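Long-range contacts in conserved hypothetical protein (Deinococcus radiodurans, PDB 2G40), which may function in L-lactate utilization as a homodimeric member of the LutC/YkgG family, although its precise activity is not established: residues Leu51-Leu57 / Glu168-Gln173; Ala69-Ser75 / Leu218-Gly224; Leu79-Ala84 / Pro102-Met108; Asp126-Cys132 / Pro159-Val165; Ile136-Gly140 / Trp194-Ser199. All coordinates share one frame; numbering follows the deposited sequence.

Contact 1 (Leu51-Leu57 / Glu168-Gln173); sequences LSRAEIL and EDQIVQ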
# COMPACT_ATOMS: atom_id res chain seq x y z
N LEU A 51 25.58 -10.29 1.43
CA LEU A 51 25.69 -10.60 2.85
C LEU A 51 25.33 -12.07 3.08
O LEU A 51 24.61 -12.69 2.27
CB LEU A 51 24.76 -9.69 3.65
CG LEU A 51 25.13 -8.20 3.72
CD1 LEU A 51 24.08 -7.44 4.54
CD2 LEU A 51 26.52 -7.99 4.30
N SER A 52 25.83 -12.64 4.16
CA SER A 52 25.42 -13.97 4.54
C SER A 52 23.98 -13.94 5.03
O SER A 52 23.46 -12.87 5.39
CB SER A 52 26.33 -14.51 5.64
OG SER A 52 26.09 -13.86 6.87
N ARG A 53 23.34 -15.10 5.07
CA ARG A 53 21.99 -15.19 5.64
C ARG A 53 21.96 -14.70 7.07
O ARG A 53 21.02 -14.02 7.48
CB ARG A 53 21.44 -16.61 5.57
CG ARG A 53 21.25 -17.15 4.15
CD ARG A 53 20.28 -16.27 3.35
NE ARG A 53 19.01 -16.08 4.05
CZ ARG A 53 18.09 -15.19 3.69
NH1 ARG A 53 18.28 -14.40 2.65
NH2 ARG A 53 16.95 -15.11 4.37
N ALA A 54 22.98 -15.04 7.85
CA ALA A 54 23.02 -14.58 9.24
C ALA A 54 23.07 -13.05 9.33
O ALA A 54 22.33 -12.45 10.12
CB ALA A 54 24.18 -15.20 9.99
N GLU A 55 23.93 -12.42 8.53
CA GLU A 55 24.05 -10.96 8.46
C GLU A 55 22.77 -10.29 7.97
O GLU A 55 22.38 -9.22 8.46
CB GLU A 55 25.19 -10.59 7.54
CG GLU A 55 26.56 -10.92 8.08
CD GLU A 55 27.64 -10.79 7.04
OE1 GLU A 55 27.42 -11.13 5.86
OE2 GLU A 55 28.75 -10.34 7.42
N ILE A 56 22.11 -10.94 7.01
CA ILE A 56 20.83 -10.46 6.51
C ILE A 56 19.77 -10.46 7.62
O ILE A 56 19.07 -9.47 7.79
CB ILE A 56 20.37 -11.30 5.28
CG1 ILE A 56 21.28 -11.02 4.09
CG2 ILE A 56 18.92 -10.98 4.92
CD1 ILE A 56 21.02 -11.97 2.92
N LEU A 57 19.64 -11.57 8.35
CA LEU A 57 18.71 -11.68 9.46
C LEU A 57 18.98 -10.63 10.52
O LEU A 57 18.06 -9.94 11.00
CB LEU A 57 18.78 -13.09 10.06
CG LEU A 57 18.10 -14.16 9.18
CD1 LEU A 57 18.40 -15.55 9.68
CD2 LEU A 57 16.60 -13.93 9.11
N GLU A 168 11.83 -17.01 7.34
CA GLU A 168 13.24 -16.71 7.12
C GLU A 168 13.57 -16.64 5.62
O GLU A 168 14.27 -15.72 5.19
CB GLU A 168 14.12 -17.74 7.83
CG GLU A 168 15.62 -17.51 7.67
CD GLU A 168 16.22 -18.10 6.40
OE1 GLU A 168 15.60 -18.97 5.74
OE2 GLU A 168 17.35 -17.67 6.07
N ASP A 169 13.02 -17.56 4.83
CA ASP A 169 13.29 -17.64 3.39
C ASP A 169 12.62 -16.57 2.55
O ASP A 169 12.84 -16.50 1.34
CB ASP A 169 12.94 -19.04 2.83
CG ASP A 169 11.45 -19.35 2.88
OD1 ASP A 169 10.63 -18.46 3.12
OD2 ASP A 169 11.10 -20.53 2.67
N GLN A 170 11.81 -15.72 3.17
CA GLN A 170 11.20 -14.59 2.48
C GLN A 170 12.03 -13.32 2.65
O GLN A 170 11.67 -12.28 2.10
CB GLN A 170 9.80 -14.32 3.04
CG GLN A 170 8.76 -15.31 2.61
CD GLN A 170 7.43 -14.97 3.20
OE1 GLN A 170 7.27 -14.95 4.41
NE2 GLN A 170 6.46 -14.70 2.35
N ILE A 171 13.09 -13.39 3.44
CA ILE A 171 13.89 -12.20 3.68
C ILE A 171 15.04 -12.17 2.66
O ILE A 171 15.79 -13.13 2.56
CB ILE A 171 14.47 -12.19 5.09
CG1 ILE A 171 13.33 -12.25 6.13
CG2 ILE A 171 15.34 -10.98 5.28
CD1 ILE A 171 13.81 -12.68 7.52
N VAL A 172 15.14 -11.09 1.90
CA VAL A 172 16.22 -10.90 0.95
C VAL A 172 16.99 -9.68 1.39
O VAL A 172 16.52 -8.91 2.21
CB VAL A 172 15.71 -10.71 -0.52
CG1 VAL A 172 14.92 -11.93 -0.94
CG2 VAL A 172 14.87 -9.44 -0.67
N GLN A 173 18.19 -9.52 0.85
CA GLN A 173 19.03 -8.43 1.29
C GLN A 173 18.62 -7.09 0.70
O GLN A 173 18.49 -6.10 1.43
CB GLN A 173 20.49 -8.71 0.95
CG GLN A 173 21.39 -7.55 1.27
CD GLN A 173 22.82 -7.80 0.91
OE1 GLN A 173 23.21 -8.93 0.60
NE2 GLN A 173 23.62 -6.74 0.93

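Contact 2 (Ala69-Ser75 / Leu218-Gly224); sequences AAYTHVS and LQVIVVG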
# COMPACT_ATOMS: atom_id res chain seq x y z
N ALA A 69 9.36 -1.27 15.80
CA ALA A 69 8.54 -2.46 15.84
C ALA A 69 9.11 -3.46 16.83
O ALA A 69 10.29 -3.39 17.20
CB ALA A 69 8.44 -3.08 14.48
N ALA A 70 8.27 -4.40 17.25
CA ALA A 70 8.75 -5.56 17.99
C ALA A 70 9.23 -6.61 17.00
O ALA A 70 8.77 -6.66 15.87
CB ALA A 70 7.69 -6.13 18.90
N TYR A 71 10.20 -7.40 17.43
CA TYR A 71 10.81 -8.41 16.58
C TYR A 71 11.15 -9.66 17.38
O TYR A 71 11.74 -9.57 18.46
CB TYR A 71 12.09 -7.86 15.94
CG TYR A 71 12.79 -8.82 14.99
CD1 TYR A 71 13.68 -9.77 15.47
CD2 TYR A 71 12.60 -8.74 13.63
CE1 TYR A 71 14.33 -10.65 14.61
CE2 TYR A 71 13.25 -9.62 12.76
CZ TYR A 71 14.12 -10.56 13.27
OH TYR A 71 14.77 -11.42 12.41
N THR A 72 10.84 -10.82 16.82
CA THR A 72 11.25 -12.08 17.41
C THR A 72 11.49 -13.07 16.30
O THR A 72 10.84 -13.02 15.27
CB THR A 72 10.20 -12.61 18.42
OG1 THR A 72 10.74 -13.73 19.15
CG2 THR A 72 8.93 -13.01 17.72
N HIS A 73 12.47 -13.95 16.49
CA HIS A 73 12.74 -15.01 15.54
C HIS A 73 12.50 -16.32 16.29
O HIS A 73 13.07 -16.55 17.34
CB HIS A 73 14.17 -14.94 15.02
CG HIS A 73 14.47 -15.89 13.89
ND1 HIS A 73 15.66 -15.87 13.21
CD2 HIS A 73 13.73 -16.88 13.33
CE1 HIS A 73 15.65 -16.81 12.28
NE2 HIS A 73 14.50 -17.45 12.34
N VAL A 74 11.59 -17.14 15.78
CA VAL A 74 11.19 -18.38 16.43
C VAL A 74 11.23 -19.54 15.44
O VAL A 74 11.30 -19.32 14.24
CB VAL A 74 9.76 -18.24 17.06
CG1 VAL A 74 9.73 -17.15 18.11
CG2 VAL A 74 8.70 -18.00 15.98
N SER A 75 11.18 -20.77 15.95
CA SER A 75 10.99 -21.96 15.13
C SER A 75 9.53 -22.07 14.71
O SER A 75 8.65 -21.48 15.34
CB SER A 75 11.36 -23.21 15.91
OG SER A 75 10.45 -23.39 17.01
N LEU A 218 3.55 -2.68 15.54
CA LEU A 218 3.90 -3.76 14.64
C LEU A 218 4.76 -4.76 15.37
O LEU A 218 5.73 -4.38 16.05
CB LEU A 218 4.62 -3.24 13.39
CG LEU A 218 5.30 -4.32 12.51
CD1 LEU A 218 4.28 -5.26 11.89
CD2 LEU A 218 6.18 -3.61 11.48
N GLN A 219 4.35 -6.02 15.28
CA GLN A 219 5.15 -7.14 15.75
C GLN A 219 5.55 -7.94 14.53
O GLN A 219 4.71 -8.44 13.81
CB GLN A 219 4.35 -8.03 16.69
CG GLN A 219 5.01 -9.38 17.03
CD GLN A 219 6.07 -9.25 18.09
OE1 GLN A 219 5.78 -8.85 19.20
NE2 GLN A 219 7.31 -9.61 17.75
N VAL A 220 6.85 -8.09 14.34
CA VAL A 220 7.38 -8.95 13.31
C VAL A 220 7.82 -10.24 13.97
O VAL A 220 8.53 -10.25 14.98
CB VAL A 220 8.59 -8.30 12.58
CG1 VAL A 220 9.24 -9.29 11.63
CG2 VAL A 220 8.18 -7.01 11.87
N ILE A 221 7.37 -11.35 13.38
CA ILE A 221 7.74 -12.67 13.82
C ILE A 221 8.40 -13.34 12.64
O ILE A 221 7.76 -13.67 11.65
CB ILE A 221 6.52 -13.50 14.31
CG1 ILE A 221 5.81 -12.77 15.45
CG2 ILE A 221 6.98 -14.92 14.76
CD1 ILE A 221 4.65 -13.55 16.04
N VAL A 222 9.72 -13.50 12.74
CA VAL A 222 10.43 -14.31 11.75
C VAL A 222 10.38 -15.75 12.18
O VAL A 222 10.56 -16.07 13.34
CB VAL A 222 11.88 -13.85 11.58
CG1 VAL A 222 12.60 -14.69 10.49
CG2 VAL A 222 11.89 -12.40 11.26
N VAL A 223 10.12 -16.65 11.22
CA VAL A 223 10.00 -18.04 11.55
C VAL A 223 10.93 -18.88 10.68
O VAL A 223 11.01 -18.68 9.47
CB VAL A 223 8.52 -18.54 11.51
CG1 VAL A 223 7.81 -18.16 10.25
CG2 VAL A 223 8.46 -20.05 11.75
N GLY A 224 11.67 -19.77 11.34
CA GLY A 224 12.34 -20.88 10.64
C GLY A 224 13.84 -20.69 10.46
O GLY A 224 14.42 -19.68 10.87
OXT GLY A 224 14.51 -21.57 9.89
O HOH W 1 9.12 -9.48 20.11

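Contact 3 (Leu79-Ala84 / Pro102-Met108); sequences LPGAIA and PWLTVGM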
# COMPACT_ATOMS: atom_id res chain seq x y z
N LEU A 79 5.97 -20.91 16.68
CA LEU A 79 5.19 -19.84 16.05
C LEU A 79 3.83 -19.57 16.71
O LEU A 79 3.56 -18.44 17.08
CB LEU A 79 5.05 -20.05 14.55
CG LEU A 79 4.20 -19.01 13.79
CD1 LEU A 79 4.76 -17.60 13.90
CD2 LEU A 79 4.11 -19.41 12.36
N PRO A 80 2.97 -20.60 16.84
CA PRO A 80 1.67 -20.31 17.45
C PRO A 80 1.78 -19.63 18.81
O PRO A 80 1.07 -18.67 19.06
CB PRO A 80 0.98 -21.67 17.54
CG PRO A 80 1.97 -22.67 17.11
CD PRO A 80 3.10 -21.99 16.42
N GLY A 81 2.69 -20.11 19.64
CA GLY A 81 2.96 -19.49 20.94
C GLY A 81 3.44 -18.05 20.85
O GLY A 81 3.00 -17.20 21.63
N ALA A 82 4.32 -17.78 19.89
CA ALA A 82 4.84 -16.43 19.65
C ALA A 82 3.72 -15.46 19.30
O ALA A 82 3.69 -14.32 19.77
CB ALA A 82 5.89 -16.43 18.54
N ILE A 83 2.81 -15.92 18.44
CA ILE A 83 1.68 -15.09 18.03
C ILE A 83 0.79 -14.86 19.23
O ILE A 83 0.38 -13.72 19.51
CB ILE A 83 0.86 -15.75 16.91
CG1 ILE A 83 1.71 -15.90 15.65
CG2 ILE A 83 -0.38 -14.92 16.60
CD1 ILE A 83 1.10 -16.77 14.59
N ALA A 84 0.49 -15.93 19.96
CA ALA A 84 -0.29 -15.82 21.19
C ALA A 84 0.35 -14.88 22.20
O ALA A 84 -0.35 -14.06 22.80
CB ALA A 84 -0.50 -17.18 21.81
N PRO A 102 -2.58 -24.19 11.89
CA PRO A 102 -1.58 -24.42 12.95
C PRO A 102 -0.99 -23.19 13.64
O PRO A 102 -0.46 -23.31 14.73
CB PRO A 102 -0.48 -25.21 12.23
CG PRO A 102 -1.19 -25.89 11.11
CD PRO A 102 -2.22 -24.91 10.65
N TRP A 103 -1.07 -22.03 13.00
CA TRP A 103 -0.60 -20.79 13.63
C TRP A 103 -1.52 -20.27 14.72
O TRP A 103 -1.15 -19.40 15.49
CB TRP A 103 -0.50 -19.68 12.60
CG TRP A 103 0.48 -19.90 11.51
CD1 TRP A 103 1.09 -21.07 11.14
CD2 TRP A 103 0.92 -18.91 10.60
NE1 TRP A 103 1.90 -20.85 10.06
CE2 TRP A 103 1.81 -19.53 9.71
CE3 TRP A 103 0.64 -17.55 10.46
CZ2 TRP A 103 2.44 -18.82 8.68
CZ3 TRP A 103 1.25 -16.85 9.42
CH2 TRP A 103 2.14 -17.48 8.56
N LEU A 104 -2.75 -20.78 14.73
CA LEU A 104 -3.80 -20.23 15.54
C LEU A 104 -3.96 -21.08 16.78
O LEU A 104 -3.69 -22.29 16.77
CB LEU A 104 -5.12 -20.20 14.77
CG LEU A 104 -5.12 -19.60 13.36
CD1 LEU A 104 -6.56 -19.63 12.84
CD2 LEU A 104 -4.52 -18.19 13.33
N THR A 105 -4.43 -20.45 17.84
CA THR A 105 -4.53 -21.11 19.13
C THR A 105 -5.84 -20.76 19.82
O THR A 105 -6.37 -19.66 19.64
CB THR A 105 -3.35 -20.70 20.03
OG1 THR A 105 -3.15 -19.28 19.95
CG2 THR A 105 -2.08 -21.37 19.56
N VAL A 106 -6.35 -21.71 20.60
CA VAL A 106 -7.55 -21.53 21.41
C VAL A 106 -7.31 -20.36 22.36
O VAL A 106 -6.22 -20.21 22.91
CB VAL A 106 -7.87 -22.83 22.19
CG1 VAL A 106 -8.78 -22.57 23.41
CG2 VAL A 106 -8.50 -23.84 21.24
N GLY A 107 -8.32 -19.51 22.52
CA GLY A 107 -8.14 -18.29 23.30
C GLY A 107 -7.99 -17.06 22.43
O GLY A 107 -8.29 -15.95 22.86
N MET A 108 -7.53 -17.26 21.20
CA MET A 108 -7.66 -16.21 20.18
C MET A 108 -9.13 -15.96 19.92
O MET A 108 -9.92 -16.90 19.76
CB MET A 108 -7.02 -16.64 18.86
CG MET A 108 -5.52 -16.61 18.81
SD MET A 108 -5.00 -17.13 17.18
CE MET A 108 -3.40 -16.38 17.05
O HOH W 2 -1.47 -18.48 18.04

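Contact 4 (Asp126-Cys132 / Pro159-Val165); sequences DAVLTGC and PDFHICV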
# COMPACT_ATOMS: atom_id res chain seq x y z
N ASP A 126 -8.39 -6.08 17.96
CA ASP A 126 -7.17 -5.80 18.72
C ASP A 126 -5.95 -5.85 17.82
O ASP A 126 -4.99 -5.11 18.02
CB ASP A 126 -7.01 -6.77 19.89
CG ASP A 126 -8.06 -6.56 20.97
OD1 ASP A 126 -8.41 -5.39 21.24
OD2 ASP A 126 -8.51 -7.56 21.58
N ALA A 127 -5.99 -6.73 16.82
CA ALA A 127 -4.83 -6.98 15.99
C ALA A 127 -5.27 -7.60 14.67
O ALA A 127 -6.39 -8.10 14.54
CB ALA A 127 -3.85 -7.91 16.71
N VAL A 128 -4.37 -7.56 13.71
CA VAL A 128 -4.48 -8.32 12.49
C VAL A 128 -3.21 -9.15 12.38
O VAL A 128 -2.12 -8.69 12.71
CB VAL A 128 -4.65 -7.40 11.26
CG1 VAL A 128 -3.47 -6.38 11.10
CG2 VAL A 128 -4.84 -8.23 10.00
N LEU A 129 -3.38 -10.37 11.90
CA LEU A 129 -2.30 -11.33 11.74
C LEU A 129 -2.14 -11.58 10.26
O LEU A 129 -3.11 -11.91 9.59
CB LEU A 129 -2.66 -12.63 12.46
CG LEU A 129 -1.72 -13.81 12.20
CD1 LEU A 129 -0.34 -13.52 12.76
CD2 LEU A 129 -2.26 -15.08 12.76
N THR A 130 -0.93 -11.38 9.73
CA THR A 130 -0.69 -11.64 8.32
C THR A 130 0.65 -12.29 8.07
O THR A 130 1.56 -12.21 8.89
CB THR A 130 -0.70 -10.35 7.41
OG1 THR A 130 0.54 -9.64 7.57
CG2 THR A 130 -1.86 -9.44 7.73
N GLY A 131 0.74 -12.91 6.91
CA GLY A 131 2.02 -13.24 6.30
C GLY A 131 2.50 -12.03 5.51
O GLY A 131 2.09 -10.89 5.75
N CYS A 132 3.40 -12.28 4.58
CA CYS A 132 3.84 -11.24 3.66
C CYS A 132 4.30 -11.87 2.38
O CYS A 132 4.30 -13.11 2.26
CB CYS A 132 4.97 -10.44 4.25
SG CYS A 132 6.48 -11.38 4.58
N PRO A 159 -6.78 -1.78 11.48
CA PRO A 159 -6.47 -2.17 12.86
C PRO A 159 -5.16 -1.53 13.35
O PRO A 159 -4.30 -1.20 12.55
CB PRO A 159 -6.31 -3.70 12.77
CG PRO A 159 -7.05 -4.06 11.52
CD PRO A 159 -6.78 -2.94 10.59
N ASP A 160 -5.03 -1.37 14.66
CA ASP A 160 -3.91 -0.59 15.20
C ASP A 160 -2.66 -1.39 15.52
O ASP A 160 -1.64 -0.80 15.85
CB ASP A 160 -4.39 0.11 16.44
CG ASP A 160 -3.55 1.33 16.78
OD1 ASP A 160 -3.16 2.08 15.87
OD2 ASP A 160 -3.33 1.54 17.98
N PHE A 161 -2.73 -2.71 15.44
CA PHE A 161 -1.64 -3.59 15.80
C PHE A 161 -1.57 -4.67 14.75
O PHE A 161 -2.55 -5.37 14.53
CB PHE A 161 -1.89 -4.20 17.18
CG PHE A 161 -0.85 -5.21 17.64
CD1 PHE A 161 0.46 -5.16 17.23
CD2 PHE A 161 -1.22 -6.19 18.55
CE1 PHE A 161 1.40 -6.09 17.69
CE2 PHE A 161 -0.29 -7.11 19.02
CZ PHE A 161 1.00 -7.06 18.61
N HIS A 162 -0.44 -4.74 14.06
CA HIS A 162 -0.19 -5.69 12.98
C HIS A 162 0.85 -6.66 13.50
O HIS A 162 1.91 -6.25 13.98
CB HIS A 162 0.32 -4.92 11.75
CG HIS A 162 0.55 -5.75 10.52
ND1 HIS A 162 1.18 -5.25 9.41
CD2 HIS A 162 0.25 -7.04 10.23
CE1 HIS A 162 1.26 -6.19 8.48
NE2 HIS A 162 0.71 -7.29 8.96
N ILE A 163 0.50 -7.94 13.47
CA ILE A 163 1.43 -9.03 13.69
C ILE A 163 1.72 -9.66 12.33
O ILE A 163 0.82 -10.22 11.69
CB ILE A 163 0.87 -10.12 14.60
CG1 ILE A 163 0.48 -9.52 15.97
CG2 ILE A 163 1.91 -11.22 14.79
CD1 ILE A 163 -0.28 -10.48 16.89
N CYS A 164 2.96 -9.54 11.89
CA CYS A 164 3.33 -9.95 10.56
C CYS A 164 4.36 -11.07 10.64
O CYS A 164 5.46 -10.89 11.19
CB CYS A 164 3.89 -8.76 9.80
SG CYS A 164 4.33 -9.18 8.14
N VAL A 165 4.00 -12.22 10.09
CA VAL A 165 4.86 -13.41 10.14
C VAL A 165 5.66 -13.45 8.85
O VAL A 165 5.08 -13.45 7.78
CB VAL A 165 4.05 -14.71 10.30
CG1 VAL A 165 4.95 -15.93 10.18
CG2 VAL A 165 3.32 -14.72 11.62
O HOH W 3 4.83 -14.90 5.54

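Contact 5 (Ile136-Gly140 / Trp194-Ser199); sequences ISETG and WLSGGS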
# COMPACT_ATOMS: atom_id res chain seq x y z
N ILE A 136 12.77 -7.13 3.01
CA ILE A 136 14.07 -6.66 2.58
C ILE A 136 14.86 -6.19 3.79
O ILE A 136 14.44 -5.29 4.55
CB ILE A 136 13.93 -5.51 1.58
CG1 ILE A 136 13.11 -5.95 0.36
CG2 ILE A 136 15.29 -5.02 1.16
CD1 ILE A 136 12.41 -4.79 -0.30
N SER A 137 16.02 -6.81 3.98
CA SER A 137 16.82 -6.53 5.16
C SER A 137 17.39 -5.12 5.17
O SER A 137 17.39 -4.48 6.21
CB SER A 137 17.92 -7.57 5.33
OG SER A 137 18.98 -7.42 4.40
N GLU A 138 17.87 -4.64 4.03
CA GLU A 138 18.61 -3.36 4.01
C GLU A 138 17.78 -2.17 4.47
O GLU A 138 18.30 -1.25 5.10
CB GLU A 138 19.26 -3.09 2.63
CG GLU A 138 18.31 -2.81 1.48
CD GLU A 138 19.03 -2.40 0.20
OE1 GLU A 138 20.19 -1.95 0.29
OE2 GLU A 138 18.45 -2.51 -0.90
N THR A 139 16.48 -2.22 4.19
CA THR A 139 15.57 -1.13 4.53
C THR A 139 14.54 -1.53 5.57
O THR A 139 13.72 -0.72 5.95
CB THR A 139 14.88 -0.60 3.27
OG1 THR A 139 14.25 -1.66 2.57
CG2 THR A 139 15.89 0.07 2.38
N GLY A 140 14.59 -2.77 6.06
CA GLY A 140 13.61 -3.23 7.04
C GLY A 140 12.22 -3.13 6.46
O GLY A 140 11.28 -2.63 7.12
N TRP A 194 4.19 -1.57 0.79
CA TRP A 194 5.54 -1.68 1.31
C TRP A 194 5.60 -0.92 2.62
O TRP A 194 5.41 0.30 2.64
CB TRP A 194 6.53 -1.01 0.39
CG TRP A 194 6.75 -1.64 -0.93
CD1 TRP A 194 5.83 -2.13 -1.78
CD2 TRP A 194 8.02 -1.78 -1.58
NE1 TRP A 194 6.43 -2.61 -2.92
CE2 TRP A 194 7.78 -2.40 -2.82
CE3 TRP A 194 9.33 -1.44 -1.23
CZ2 TRP A 194 8.81 -2.69 -3.71
CZ3 TRP A 194 10.34 -1.73 -2.10
CH2 TRP A 194 10.08 -2.34 -3.34
N LEU A 195 5.90 -1.64 3.69
CA LEU A 195 5.98 -1.09 5.03
C LEU A 195 7.45 -1.11 5.38
O LEU A 195 8.05 -2.16 5.32
CB LEU A 195 5.20 -1.99 5.98
CG LEU A 195 3.83 -2.42 5.45
CD1 LEU A 195 3.31 -3.61 6.20
CD2 LEU A 195 2.87 -1.26 5.53
N SER A 196 8.03 0.04 5.71
CA SER A 196 9.50 0.15 5.83
C SER A 196 9.94 0.93 7.04
O SER A 196 9.37 1.97 7.36
CB SER A 196 10.11 0.83 4.60
OG SER A 196 9.83 0.12 3.40
N GLY A 197 10.96 0.40 7.70
CA GLY A 197 11.68 1.11 8.75
C GLY A 197 12.61 2.14 8.13
O GLY A 197 12.81 3.21 8.70
N GLY A 198 13.16 1.79 6.97
CA GLY A 198 14.09 2.65 6.24
C GLY A 198 15.52 2.24 6.52
O GLY A 198 15.77 1.33 7.31
N SER A 199 16.46 2.88 5.85
CA SER A 199 17.86 2.57 6.03
C SER A 199 18.35 3.18 7.35
O SER A 199 19.34 2.71 7.93
CB SER A 199 18.69 3.10 4.85
OG SER A 199 18.76 4.52 4.87
O HOH W 4 8.38 -3.09 8.10

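Contact 1 (Leu51-Leu57 / Glu168-Gln173)
The first turn of helix 53-66, started by an S52/E55 capping box, meets the 3-10 turn and short strand that follow strand 161-167 in the parallel sheet, and R53 clasps E168 and I171 across this junction. The R53 chain is bent at chi2 and chi3, which folds the guanidinium back toward the turn, where NE, NH1 and NH2 each find an acceptor. End-on, R53 NH1 and NH2 both donate to the backbone oxygen I171 O, with NH1 at 2.8 Å; side-on, R53 NE and NH2 share E168 OE2 in a salt bridge, NE at 3.1 Å. Both of these latter bonds go to one oxygen, and the two planes stand 89° apart, with NE on the syn side of OE2 and NH2 well above the carboxylate plane. Arginine suits the place because its flat group can serve a carboxylate and a carbonyl at once. Beside the polar clasp lie branched aliphatic chains: I56 CG2 meets I171 CG2 at 3.6 Å, and L57 CD2 presses on I171 CD1 at 3.4 Å, a tight pair. Q173, extended beyond CG, reaches the residue ahead of the capping box: Q173 OE1 accepts from L51 N at 2.9 Å along a nearly straight bond (169°).

Contact 2 (Ala69-Ser75 / Leu218-Gly224)
H73 lays one face of its imidazole against V222: the methyl V222 CG1 sits 3.8 Å from the ring centroid, only 14° off the normal, in a CH-pi contact. The same ring points its edge at the chain end, where H73 NE2 donates to the terminal carboxylate oxygen G224 O at 2.7 Å, close to both the ring plane and the carbonyl plane. The other V222 methyl, CG2, reaches Y71 CE2 at 3.4 Å, approaching the phenol ring obliquely, so beta-branched valine offers one methyl to each aromatic ring. With CG of Y71 anti to N (chi1 -178°), the ring leans across to V220 and V222. Strands 70-74 and 217-223 run parallel at the edge of the six-stranded Rossmann-like sheet, in register from A70 with Q219 to V74 with V223, their backbone bonds alternating in direction. Helix 53-66 packs on the side of Y71 and V220, helix 79-87 on that of V74 and I221, where V74 CG2 meets I221 CG2 at 3.7 Å. Q219 bends at chi2, turning its amide toward strand 70-74, with Q219 OE1 3.3 Å from A70 CB; Q219 NE2 donates from above the carbonyl plane to V220 O at 3.1 Å, an oxygen shared with T72 N.

Contact 3 (Leu79-Ala84 / Pro102-Met108)
L79 drives one methyl onto the indole of W103, and this is the close-packed end of the contact between helix 79-87 and the loop joining strands 92-94 and 109-111 of the Rossmann-like sheet. L79 CD2 lies 3.4 Å from the centroid of the five-membered ring and 7° off its normal, a CH-pi contact over the face. Swung away from the backbone N (chi1 177°), the leucine's CG carries the branched end to that face. I83, one turn on, continues the apolar seam: I83 CD1 approaches W103 CB at 3.9 Å, and I83 CG2 is squeezed against M108 CE at 3.4 Å. The unbranched methionine can stretch its thioether back across the type II turn to T105, whose N gives its SD a weak bond. P80, which in the first turn needs no amide proton for the helix, is also well packed, its CG 3.5 Å from P102 O and its CB against T105 CG2. Buried L79 and I83 reach onward to I221 of strand 217-223.

The other flank is looser and wetter. A84 comes no nearer than 3.9 Å, from its CB to T105 OG1. Between helix and loop a water donates to P80 O and W103 O and accepts from T105 OG1, each at 2.7 Å. Because no direct hydrogen bond links the segments, the fit rests on shape, and the water gives P80 O and W103 O, two acceptors that cannot pair with each other, a shared donor.

Contact 4 (Asp126-Cys132 / Pro159-Val165)
H162 points its ring edge at T130, and H162 NE2 donates to T130 OG1 at 2.7 Å with the hydroxyl exactly in the imidazole plane. T130 OG1 in turn donates to the carbonyl oxygen G131 O, also at 2.7 Å, on a lone pair, so this small relay fixes the threonine's rotation. The hydroxyl stands between N and the carbonyl carbon (chi1 77°), within reach of both partners. Around it runs the regular parallel ladder of strands 127-130 and 161-167, central in the six-stranded Rossmann-like sheet, from V128 N bonded to F161 O through to V165 N bonded to T130 O, the last at 2.7 Å. Past the ladder's end a water joins C132 N to V165 O.

Farther out come the side chains. L129 CD1 nestles against I163 CG2 at 3.8 Å on the side packed by helix 79-87, where branched chains fill the space between strand and helix. A127 is small enough to let F161 CD2 come within 3.6 Å of its CB. The H162-T130 pair is thus a polar island among apolar neighbours such as V128: the run from H162 NE2 through T130 OG1 to G131 O partners each atom, whereas F161 N is buried without one.

Contact 5 (Ile136-Gly140 / Trp194-Ser199)
I136 stretches toward W194 from the end of strand 134-136. Its CB points toward residues 194-199; CG1, set anti to the carbonyl carbon (chi1 -58°), carries the chain on to W194, while CG2 turns to Q173 O. At the tip I136 CD1 meets W194 CZ3 at 4.1 Å, oblique to the indole. A branched aliphatic chain suits this buried spot, shared with T141 and I143 of strand 141-144. Residues 136-140 form the turn of a beta hairpin in the small mixed sheet, with strand 192-196 at its edge within the chain. That sheet continues into the second subunit, where W194 stacks on W194 of the other chain. Across the two segments the direct hydrogen bonds are backbone ones, from the glycines just after the strand: G198 N donates to T139 O at 2.8 Å, and G197 N to G140 O at 3.1 Å from above its carbonyl plane. G140 has positive phi (59°), readily adopted without a side chain. A water bridges G140 O and L195 O.

How the contacts relate
Contacts 2 and 4 are ladders of the same parallel sheet, joined because strand 217-223 lies beside strand 161-167; contact 4 is the buried centre, whereas contact 2 reaches the sheet's edge strand and the chain terminus. Contact 3 packs a helix and loop against that sheet, touching I221, V165 and L129, and depends on apolar carbons and a water. Contact 1 is peripheral and the most charged, with its salt bridge, yet it meets contact 2 through E168 and V223. Contacts 1 and 5 both serve the mixed sheet: V172 and Q173 bond to S137 and E138. Contact 5 alone lies at the subunit interface, held mostly by backbone bonds.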